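Local coordinates for Nadp(h)-dependent ketose reductase (Bemisia argentifolii, PDB 1E3J), which probably reduces fructose to sorbitol with NADPH, as a zinc-dependent ketose reductase of the alcohol dehydrogenase family, at residues A[94-99]-A[108-113]. Sequence-based numbering, arbitrary orientation.
With ZN (zinc ion), chain B.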
# COMPACT_ATOMS: atom_id res chain seq x y z
N VAL A 94 -0.77 26.43 0.73
CA VAL A 94 -1.72 26.34 -0.37
C VAL A 94 -0.90 26.01 -1.60
O VAL A 94 -0.05 26.79 -2.01
CB VAL A 94 -2.48 27.65 -0.56
CG1 VAL A 94 -3.46 27.52 -1.71
CG2 VAL A 94 -3.23 27.99 0.74
N PRO A 95 -1.12 24.82 -2.18
CA PRO A 95 -0.43 24.30 -3.36
C PRO A 95 -0.93 24.87 -4.70
O PRO A 95 -1.93 25.58 -4.72
CB PRO A 95 -0.68 22.80 -3.24
CG PRO A 95 -2.11 22.77 -2.81
CD PRO A 95 -2.14 23.88 -1.71
N CYS A 96 -0.26 24.54 -5.81
CA CYS A 96 -0.66 25.06 -7.12
C CYS A 96 -1.89 24.34 -7.68
O CYS A 96 -2.62 24.87 -8.54
CB CYS A 96 0.52 24.97 -8.13
SG CYS A 96 0.68 23.31 -8.93
N ARG A 97 -2.12 23.12 -7.18
CA ARG A 97 -3.27 22.32 -7.59
C ARG A 97 -3.19 21.81 -9.05
O ARG A 97 -4.17 21.33 -9.57
CB ARG A 97 -4.56 23.15 -7.47
CG ARG A 97 -4.83 23.79 -6.14
CD ARG A 97 -6.14 24.55 -6.25
NE ARG A 97 -6.76 24.75 -4.95
CZ ARG A 97 -6.55 25.82 -4.21
NH1 ARG A 97 -5.73 26.77 -4.66
NH2 ARG A 97 -7.15 25.93 -3.02
N ARG A 98 -2.04 21.93 -9.70
CA ARG A 98 -1.93 21.53 -11.11
C ARG A 98 -0.65 20.78 -11.44
O ARG A 98 -0.44 20.41 -12.59
CB ARG A 98 -2.00 22.77 -12.02
CG ARG A 98 -3.29 23.60 -11.86
CD ARG A 98 -3.23 24.98 -12.57
NE ARG A 98 -4.58 25.46 -12.86
CZ ARG A 98 -5.48 25.83 -11.94
NH1 ARG A 98 -5.18 25.79 -10.64
NH2 ARG A 98 -6.69 26.22 -12.32
N CYS A 99 0.25 20.60 -10.49
CA CYS A 99 1.43 19.86 -10.87
C CYS A 99 1.16 18.35 -10.59
O CYS A 99 0.07 17.97 -10.13
CB CYS A 99 2.64 20.38 -10.10
SG CYS A 99 2.52 20.02 -8.39
N ASN A 108 1.70 18.72 -0.25
CA ASN A 108 2.72 19.31 0.64
C ASN A 108 4.07 19.33 -0.07
O ASN A 108 4.97 20.02 0.36
CB ASN A 108 2.84 18.54 1.96
CG ASN A 108 3.22 17.10 1.76
OD1 ASN A 108 2.77 16.43 0.80
ND2 ASN A 108 4.04 16.58 2.66
N LEU A 109 4.21 18.60 -1.17
CA LEU A 109 5.48 18.61 -1.90
C LEU A 109 5.39 19.48 -3.16
O LEU A 109 6.33 19.53 -3.96
CB LEU A 109 5.84 17.18 -2.30
CG LEU A 109 5.93 16.18 -1.15
CD1 LEU A 109 6.34 14.82 -1.67
CD2 LEU A 109 6.99 16.69 -0.15
N CYS A 110 4.27 20.13 -3.36
CA CYS A 110 4.12 20.97 -4.54
C CYS A 110 5.30 21.94 -4.65
O CYS A 110 5.67 22.59 -3.67
CB CYS A 110 2.82 21.77 -4.42
SG CYS A 110 2.65 22.97 -5.74
N PRO A 111 5.92 22.05 -5.83
CA PRO A 111 7.04 23.00 -5.88
C PRO A 111 6.65 24.48 -5.81
O PRO A 111 7.50 25.31 -5.47
CB PRO A 111 7.76 22.66 -7.20
CG PRO A 111 6.67 22.08 -8.02
CD PRO A 111 5.89 21.21 -7.03
N ASP A 112 5.40 24.81 -6.15
CA ASP A 112 4.95 26.20 -6.11
C ASP A 112 4.05 26.39 -4.90
O ASP A 112 3.12 27.20 -4.92
CB ASP A 112 4.20 26.59 -7.38
CG ASP A 112 5.04 26.41 -8.65
OD1 ASP A 112 6.28 26.63 -8.61
OD2 ASP A 112 4.44 26.07 -9.69
N LEU A 113 4.31 25.62 -3.86
CA LEU A 113 3.52 25.75 -2.65
C LEU A 113 3.75 27.16 -2.05
O LEU A 113 4.88 27.67 -2.05
CB LEU A 113 3.97 24.71 -1.61
CG LEU A 113 3.22 24.60 -0.28
CD1 LEU A 113 1.96 23.75 -0.40
CD2 LEU A 113 4.14 23.91 0.69
ZN ZN B . 1.34 21.65 -7.32
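Pro95 and Leu113 bring the two loops together with CA atoms 4.3 Å apart, and the backbones then diverge, leaving room for a zinc ion between Cys96 and Cys99 on one side and Cys110 on the other. This is the four-cysteine zinc site of the zinc-containing alcohol dehydrogenases, a structural rather than catalytic metal in that family; Cys102, from the helix 100-103 between the segments, completes a roughly tetrahedral set of sulfurs.

Cysteine suits these places because its short side chain offers a soft sulfur that can bind zinc and still accept backbone N-H groups. Cys96 SG lies 2.4 Å from the zinc and Cys99 SG 2.3 Å. Cys110 SG, anti to its backbone N (chi1 173°), reaches the metal from the opposing loop. It also receives the amide N of Cys96 at 3.3 Å, nearly straight at 166°, and a weak bond from the N of Asp112, two residues on. Cys96 SG is gripped likewise by the N of Arg98 at 3.1 Å. Such N-H contacts probably offset part of the negative charge gathered on the thiolates.

Beside the metal the two loops also touch through apolar groups. Pro95 lays its CB against Cys110 CB (3.8 Å), while Leu113 swings CD1 back over the Val94-Pro95 peptide, 3.7 Å from Pro95 N. A rigid proline fits here, since it has no amide hydrogen to satisfy in this apolar contact. Cys110 to Leu113 form a type I turn whose second residue, Pro111, has its phi held by the ring near the value the turn needs and rests its CD 3.8 Å from Cys99 SG.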